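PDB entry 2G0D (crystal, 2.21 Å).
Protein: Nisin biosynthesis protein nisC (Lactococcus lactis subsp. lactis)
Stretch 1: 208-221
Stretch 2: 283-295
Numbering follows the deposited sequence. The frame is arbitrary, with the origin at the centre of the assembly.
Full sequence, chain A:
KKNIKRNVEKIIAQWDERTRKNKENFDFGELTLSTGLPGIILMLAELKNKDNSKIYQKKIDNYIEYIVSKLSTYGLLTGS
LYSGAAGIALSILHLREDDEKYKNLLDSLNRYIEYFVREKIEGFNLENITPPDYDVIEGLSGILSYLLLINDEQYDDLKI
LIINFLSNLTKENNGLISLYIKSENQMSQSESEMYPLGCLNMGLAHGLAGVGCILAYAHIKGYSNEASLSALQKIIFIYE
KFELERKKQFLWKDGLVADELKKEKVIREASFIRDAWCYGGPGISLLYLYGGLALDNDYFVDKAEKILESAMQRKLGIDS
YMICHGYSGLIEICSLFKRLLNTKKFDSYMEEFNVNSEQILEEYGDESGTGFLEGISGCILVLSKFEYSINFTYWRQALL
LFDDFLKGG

Stretch 1 208-221: LAGVGCILAYAHIK
Stretch 2 283-295: GISLLYLYGGLAL

How do the two stretches lie? Both are helical; the first helix takes in most of its stretch, and the second, already under way at Gly 283, runs to Ala 294. Phi/psi values lie near -60/-45, with i-to-i+4 backbone hydrogen bonds such as Ala 216 N to Gly 212 O, 3.0 Å. They run nearly parallel, crossing at 27° with axes 8.6 Å apart at closest approach. The register pairs Cys 213 with Leu 287 (CA to CA 5.0 Å) and Ala 216 with Gly 291 (CA to CA 5.6 Å).

What does Cys 213 do? Its chi1 is m (-71°), which places Cys 213 SG 3.3 Å from Leu 287 N and 3.9 Å from Leu 286 CB. Cys 213 SG also meets the edge of the Tyr 290 ring (chi1 m, chi2 -31°), 3.8 Å from Tyr 290 CD2.

Why can Leu 287 come so close? With chi1 t and chi2 p, Leu 287 CD1 lies 3.6 Å from Gly 212 CA; a CB on that glycine would clash with it. Leu 287 CB also packs 4.3 Å from Ala 209 CB.

What closes the C-terminal end? Ala 294 points toward the first helix, Ala 294 CB lying 3.9 Å from both Ala 216 CB and Ala 216 O. Ile 220 (chi1 p) adds Ile 220 CG2, 4.2 Å from Ala 294 CB. The two stretches together bury 472 Å², and the contacts described are largely apolar.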

ATOM      1  N   LEU A 208       7.358  -9.062  -4.183  1.00 30.96           N
ATOM      2  CA  LEU A 208       6.842 -10.360  -3.737  1.00 31.12           C
ATOM      3  C   LEU A 208       6.098 -10.305  -2.398  1.00 30.90           C
ATOM      4  O   LEU A 208       5.094 -11.003  -2.202  1.00 31.48           O
ATOM      5  CB  LEU A 208       8.004 -11.382  -3.676  1.00 31.36           C
ATOM      6  CG  LEU A 208       7.731 -12.896  -3.722  1.00 32.24           C
ATOM      7  CD1 LEU A 208       7.248 -13.392  -5.106  1.00 32.89           C
ATOM      8  CD2 LEU A 208       8.931 -13.689  -3.254  1.00 30.85           C
ATOM      9  N   ALA A 209       6.588  -9.479  -1.484  1.00 30.52           N
ATOM     10  CA  ALA A 209       5.964  -9.304  -0.171  1.00 29.73           C
ATOM     11  C   ALA A 209       4.532  -8.836  -0.302  1.00 29.93           C
ATOM     12  O   ALA A 209       3.665  -9.253   0.476  1.00 30.75           O
ATOM     13  CB  ALA A 209       6.758  -8.304   0.670  1.00 29.38           C
ATOM     14  N   GLY A 210       4.293  -7.948  -1.269  1.00 29.44           N
ATOM     15  CA  GLY A 210       2.984  -7.348  -1.488  1.00 28.97           C
ATOM     16  C   GLY A 210       1.983  -8.369  -1.977  1.00 29.51           C
ATOM     17  O   GLY A 210       0.837  -8.374  -1.512  1.00 29.57           O
ATOM     18  N   VAL A 211       2.409  -9.251  -2.893  1.00 29.49           N
ATOM     19  CA  VAL A 211       1.572 -10.379  -3.298  1.00 29.87           C
ATOM     20  C   VAL A 211       1.287 -11.270  -2.117  1.00 29.73           C
ATOM     21  O   VAL A 211       0.149 -11.625  -1.898  1.00 30.47           O
ATOM     22  CB  VAL A 211       2.199 -11.238  -4.428  1.00 31.41           C
ATOM     23  N   GLY A 212       2.322 -11.616  -1.356  1.00 29.77           N
ATOM     24  CA  GLY A 212       2.184 -12.412  -0.135  1.00 29.53           C
ATOM     25  C   GLY A 212       1.180 -11.846   0.854  1.00 30.08           C
ATOM     26  O   GLY A 212       0.297 -12.569   1.312  1.00 30.25           O
ATOM     27  N   CYS A 213       1.294 -10.551   1.169  1.00 29.62           N
ATOM     28  CA  CYS A 213       0.357  -9.892   2.086  1.00 29.76           C
ATOM     29  C   CYS A 213      -1.066 -10.004   1.588  1.00 29.84           C
ATOM     30  O   CYS A 213      -1.969 -10.321   2.370  1.00 29.93           O
ATOM     31  CB  CYS A 213       0.700  -8.409   2.288  1.00 29.69           C
ATOM     32  SG  CYS A 213       2.226  -8.128   3.259  1.00 29.21           S
ATOM     33  N   ILE A 214      -1.275  -9.752   0.292  1.00 30.19           N
ATOM     34  CA  ILE A 214      -2.647  -9.728  -0.229  1.00 29.76           C
ATOM     35  C   ILE A 214      -3.253 -11.130  -0.227  1.00 30.00           C
ATOM     36  O   ILE A 214      -4.443 -11.302   0.065  1.00 30.19           O
ATOM     37  CB  ILE A 214      -2.806  -8.956  -1.595  1.00 30.54           C
ATOM     38  CG1 ILE A 214      -4.216  -8.362  -1.717  1.00 30.36           C
ATOM     39  CG2 ILE A 214      -2.501  -9.846  -2.812  1.00 29.65           C
ATOM     40  CD1 ILE A 214      -4.572  -7.330  -0.597  1.00 29.31           C
ATOM     41  N   LEU A 215      -2.431 -12.139  -0.506  1.00 29.53           N
ATOM     42  CA  LEU A 215      -2.904 -13.534  -0.405  1.00 29.37           C
ATOM     43  C   LEU A 215      -3.243 -13.998   1.002  1.00 29.28           C
ATOM     44  O   LEU A 215      -4.190 -14.782   1.181  1.00 30.20           O
ATOM     45  CB  LEU A 215      -1.907 -14.506  -1.024  1.00 29.20           C
ATOM     46  CG  LEU A 215      -1.694 -14.315  -2.527  1.00 29.36           C
ATOM     47  CD1 LEU A 215      -0.560 -15.226  -2.980  1.00 31.19           C
ATOM     48  CD2 LEU A 215      -2.971 -14.561  -3.370  1.00 27.20           C
ATOM     49  N   ALA A 216      -2.457 -13.554   1.986  1.00 28.86           N
ATOM     50  CA  ALA A 216      -2.744 -13.837   3.382  1.00 29.30           C
ATOM     51  C   ALA A 216      -4.055 -13.153   3.788  1.00 29.66           C
ATOM     52  O   ALA A 216      -4.923 -13.775   4.409  1.00 29.54           O
ATOM     53  CB  ALA A 216      -1.587 -13.357   4.275  1.00 29.78           C
ATOM     54  N   TYR A 217      -4.178 -11.866   3.441  1.00 29.60           N
ATOM     55  CA  TYR A 217      -5.398 -11.097   3.743  1.00 29.61           C
ATOM     56  C   TYR A 217      -6.624 -11.708   3.082  1.00 29.26           C
ATOM     57  O   TYR A 217      -7.621 -11.865   3.746  1.00 30.10           O
ATOM     58  CB  TYR A 217      -5.252  -9.619   3.371  1.00 28.76           C
ATOM     59  CG  TYR A 217      -6.438  -8.726   3.732  1.00 29.09           C
ATOM     60  CD1 TYR A 217      -6.899  -8.629   5.051  1.00 28.53           C
ATOM     61  CD2 TYR A 217      -7.080  -7.952   2.755  1.00 26.21           C
ATOM     62  CE1 TYR A 217      -7.968  -7.798   5.385  1.00 26.79           C
ATOM     63  CE2 TYR A 217      -8.141  -7.111   3.095  1.00 23.33           C
ATOM     64  CZ  TYR A 217      -8.565  -7.034   4.396  1.00 27.02           C
ATOM     65  OH  TYR A 217      -9.626  -6.214   4.715  1.00 29.45           O
ATOM     66  N   ALA A 218      -6.538 -12.062   1.797  1.00 29.18           N
ATOM     67  CA  ALA A 218      -7.591 -12.835   1.093  1.00 28.56           C
ATOM     68  C   ALA A 218      -8.007 -14.103   1.840  1.00 29.25           C
ATOM     69  O   ALA A 218      -9.191 -14.319   2.035  1.00 29.93           O
ATOM     70  CB  ALA A 218      -7.161 -13.181  -0.354  1.00 27.36           C
ATOM     71  N   HIS A 219      -7.045 -14.923   2.283  1.00 29.82           N
ATOM     72  CA  HIS A 219      -7.361 -16.093   3.113  1.00 30.30           C
ATOM     73  C   HIS A 219      -8.190 -15.782   4.371  1.00 30.44           C
ATOM     74  O   HIS A 219      -9.207 -16.422   4.599  1.00 30.08           O
ATOM     75  CB  HIS A 219      -6.116 -16.892   3.501  1.00 30.29           C
ATOM     76  CG  HIS A 219      -6.420 -18.071   4.381  1.00 31.75           C
ATOM     77  ND1 HIS A 219      -6.028 -18.139   5.703  1.00 35.12           N
ATOM     78  CD2 HIS A 219      -7.109 -19.213   4.136  1.00 31.54           C
ATOM     79  CE1 HIS A 219      -6.435 -19.286   6.223  1.00 33.22           C
ATOM     80  NE2 HIS A 219      -7.094 -19.953   5.292  1.00 32.60           N
ATOM     81  N   ILE A 220      -7.775 -14.801   5.180  1.00 31.08           N
ATOM     82  CA  ILE A 220      -8.546 -14.471   6.379  1.00 30.82           C
ATOM     83  C   ILE A 220      -9.924 -13.906   6.021  1.00 31.26           C
ATOM     84  O   ILE A 220     -10.871 -14.038   6.800  1.00 31.52           O
ATOM     85  CB  ILE A 220      -7.794 -13.530   7.402  1.00 31.57           C
ATOM     86  CG1 ILE A 220      -7.559 -12.124   6.836  1.00 31.05           C
ATOM     87  CG2 ILE A 220      -6.537 -14.191   7.972  1.00 29.09           C
ATOM     88  CD1 ILE A 220      -8.638 -11.144   7.267  1.00 31.68           C
ATOM     89  N   LYS A 221     -10.044 -13.300   4.838  1.00 31.38           N
ATOM     90  CA  LYS A 221     -11.336 -12.780   4.388  1.00 30.91           C
ATOM     91  C   LYS A 221     -12.310 -13.878   3.920  1.00 31.41           C
ATOM     92  O   LYS A 221     -13.510 -13.624   3.785  1.00 30.62           O
ATOM     93  CB  LYS A 221     -11.152 -11.700   3.325  1.00 31.03           C
ATOM     94  CG  LYS A 221     -10.564 -10.369   3.861  1.00 31.34           C
ATOM     95  CD  LYS A 221     -11.402  -9.837   5.057  1.00 31.82           C
ATOM     96  CE  LYS A 221     -11.935  -8.496   4.781  1.00 31.07           C
ATOM     97  NZ  LYS A 221     -12.911  -8.049   5.807  1.00 33.83           N
ATOM     98  N   GLY A 283       8.168  -2.858   5.468  1.00 30.24           N
ATOM     99  CA  GLY A 283       7.120  -3.465   4.627  1.00 29.99           C
ATOM    100  C   GLY A 283       7.166  -4.981   4.624  1.00 29.59           C
ATOM    101  O   GLY A 283       6.137  -5.641   4.669  1.00 28.72           O
ATOM    102  N   ILE A 284       8.374  -5.537   4.554  1.00 30.17           N
ATOM    103  CA  ILE A 284       8.573  -6.990   4.613  1.00 29.11           C
ATOM    104  C   ILE A 284       8.019  -7.570   5.928  1.00 29.54           C
ATOM    105  O   ILE A 284       7.483  -8.674   5.926  1.00 29.99           O
ATOM    106  CB  ILE A 284      10.070  -7.360   4.369  1.00 29.95           C
ATOM    107  CG1 ILE A 284      10.449  -7.113   2.898  1.00 27.32           C
ATOM    108  CG2 ILE A 284      10.388  -8.803   4.816  1.00 27.61           C
ATOM    109  CD1 ILE A 284      11.935  -6.896   2.675  1.00 27.31           C
ATOM    110  N   SER A 285       8.106  -6.825   7.036  1.00 28.97           N
ATOM    111  CA  SER A 285       7.580  -7.321   8.324  1.00 28.32           C
ATOM    112  C   SER A 285       6.080  -7.594   8.261  1.00 28.11           C
ATOM    113  O   SER A 285       5.579  -8.436   8.994  1.00 28.04           O
ATOM    114  CB  SER A 285       7.883  -6.364   9.482  1.00 28.18           C
ATOM    115  OG  SER A 285       7.091  -5.167   9.449  1.00 29.33           O
ATOM    116  N   LEU A 286       5.365  -6.868   7.399  1.00 28.11           N
ATOM    117  CA  LEU A 286       3.919  -7.099   7.195  1.00 28.17           C
ATOM    118  C   LEU A 286       3.644  -8.496   6.609  1.00 28.51           C
ATOM    119  O   LEU A 286       2.728  -9.195   7.039  1.00 28.60           O
ATOM    120  CB  LEU A 286       3.298  -5.984   6.319  1.00 27.60           C
ATOM    121  CG  LEU A 286       3.257  -4.569   6.943  1.00 26.87           C
ATOM    122  CD1 LEU A 286       2.801  -3.481   5.934  1.00 24.72           C
ATOM    123  CD2 LEU A 286       2.362  -4.590   8.132  1.00 22.68           C
ATOM    124  N   LEU A 287       4.446  -8.911   5.638  1.00 29.16           N
ATOM    125  CA  LEU A 287       4.349 -10.282   5.114  1.00 29.42           C
ATOM    126  C   LEU A 287       4.419 -11.323   6.243  1.00 29.28           C
ATOM    127  O   LEU A 287       3.613 -12.238   6.283  1.00 29.74           O
ATOM    128  CB  LEU A 287       5.461 -10.560   4.080  1.00 29.38           C
ATOM    129  CG  LEU A 287       5.557 -12.021   3.595  1.00 29.88           C
ATOM    130  CD1 LEU A 287       4.315 -12.440   2.769  1.00 29.55           C
ATOM    131  CD2 LEU A 287       6.828 -12.237   2.782  1.00 29.36           C
ATOM    132  N   TYR A 288       5.366 -11.171   7.161  1.00 28.88           N
ATOM    133  CA  TYR A 288       5.586 -12.184   8.175  1.00 29.12           C
ATOM    134  C   TYR A 288       4.440 -12.131   9.200  1.00 29.40           C
ATOM    135  O   TYR A 288       3.985 -13.162   9.717  1.00 28.98           O
ATOM    136  CB  TYR A 288       6.942 -11.966   8.852  1.00 29.47           C
ATOM    137  CG  TYR A 288       8.146 -12.516   8.084  1.00 30.98           C
ATOM    138  CD1 TYR A 288       8.688 -13.767   8.419  1.00 31.72           C
ATOM    139  CD2 TYR A 288       8.742 -11.798   7.035  1.00 30.18           C
ATOM    140  CE1 TYR A 288       9.788 -14.303   7.730  1.00 30.17           C
ATOM    141  CE2 TYR A 288       9.861 -12.325   6.342  1.00 29.57           C
ATOM    142  CZ  TYR A 288      10.378 -13.577   6.711  1.00 31.14           C
ATOM    143  OH  TYR A 288      11.469 -14.127   6.061  1.00 31.29           O
ATOM    144  N   LEU A 289       3.976 -10.919   9.467  1.00 28.00           N
ATOM    145  CA  LEU A 289       2.920 -10.691  10.416  1.00 27.99           C
ATOM    146  C   LEU A 289       1.659 -11.372   9.876  1.00 28.23           C
ATOM    147  O   LEU A 289       1.089 -12.249  10.533  1.00 26.78           O
ATOM    148  CB  LEU A 289       2.708  -9.165  10.585  1.00 28.18           C
ATOM    149  CG  LEU A 289       1.528  -8.774  11.467  1.00 29.16           C
ATOM    150  CD1 LEU A 289       1.754  -9.402  12.869  1.00 28.36           C
ATOM    151  CD2 LEU A 289       1.330  -7.276  11.549  1.00 27.59           C
ATOM    152  N   TYR A 290       1.245 -10.952   8.671  1.00 28.05           N
ATOM    153  CA  TYR A 290       0.045 -11.449   8.030  1.00 28.48           C
ATOM    154  C   TYR A 290       0.119 -12.939   7.706  1.00 29.25           C
ATOM    155  O   TYR A 290      -0.847 -13.668   7.934  1.00 29.37           O
ATOM    156  CB  TYR A 290      -0.270 -10.637   6.776  1.00 28.88           C
ATOM    157  CG  TYR A 290      -0.600  -9.153   7.026  1.00 30.07           C
ATOM    158  CD1 TYR A 290      -1.226  -8.728   8.214  1.00 29.44           C
ATOM    159  CD2 TYR A 290      -0.325  -8.204   6.058  1.00 27.91           C
ATOM    160  CE1 TYR A 290      -1.545  -7.374   8.424  1.00 30.74           C
ATOM    161  CE2 TYR A 290      -0.627  -6.855   6.256  1.00 29.52           C
ATOM    162  CZ  TYR A 290      -1.239  -6.451   7.429  1.00 31.24           C
ATOM    163  OH  TYR A 290      -1.509  -5.113   7.607  1.00 32.07           O
ATOM    164  N   GLY A 291       1.252 -13.385   7.161  1.00 29.43           N
ATOM    165  CA  GLY A 291       1.502 -14.832   6.932  1.00 29.74           C
ATOM    166  C   GLY A 291       1.393 -15.631   8.218  1.00 29.92           C
ATOM    167  O   GLY A 291       0.697 -16.664   8.273  1.00 30.24           O
ATOM    168  N   GLY A 292       2.048 -15.138   9.266  1.00 29.38           N
ATOM    169  CA  GLY A 292       2.026 -15.768  10.582  1.00 29.35           C
ATOM    170  C   GLY A 292       0.644 -15.878  11.196  1.00 30.44           C
ATOM    171  O   GLY A 292       0.298 -16.918  11.785  1.00 30.60           O
ATOM    172  N   LEU A 293      -0.142 -14.809  11.090  1.00 30.55           N
ATOM    173  CA  LEU A 293      -1.521 -14.838  11.583  1.00 31.97           C
ATOM    174  C   LEU A 293      -2.400 -15.706  10.679  1.00 32.51           C
ATOM    175  O   LEU A 293      -3.192 -16.492  11.196  1.00 33.49           O
ATOM    176  CB  LEU A 293      -2.120 -13.438  11.771  1.00 31.39           C
ATOM    177  CG  LEU A 293      -1.382 -12.506  12.758  1.00 33.15           C
ATOM    178  CD1 LEU A 293      -1.870 -11.034  12.601  1.00 30.96           C
ATOM    179  CD2 LEU A 293      -1.472 -12.974  14.213  1.00 30.48           C
ATOM    180  N   ALA A 294      -2.243 -15.588   9.353  1.00 32.79           N
ATOM    181  CA  ALA A 294      -3.049 -16.388   8.397  1.00 33.08           C
ATOM    182  C   ALA A 294      -2.767 -17.894   8.442  1.00 33.60           C
ATOM    183  O   ALA A 294      -3.693 -18.694   8.269  1.00 34.01           O
ATOM    184  CB  ALA A 294      -2.871 -15.883   6.970  1.00 32.27           C
ATOM    185  N   LEU A 295      -1.491 -18.256   8.615  1.00 33.73           N
ATOM    186  CA  LEU A 295      -1.014 -19.658   8.657  1.00 34.13           C
ATOM    187  C   LEU A 295      -0.927 -20.218  10.096  1.00 34.58           C
ATOM    188  O   LEU A 295      -0.559 -21.381  10.302  1.00 35.73           O
ATOM    189  CB  LEU A 295       0.361 -19.771   7.940  1.00 33.29           C
ATOM    190  CG  LEU A 295       0.385 -19.386   6.442  1.00 32.37           C
ATOM    191  CD1 LEU A 295       1.789 -19.283   5.865  1.00 29.69           C
ATOM    192  CD2 LEU A 295      -0.433 -20.392   5.589  1.00 33.18           C
TER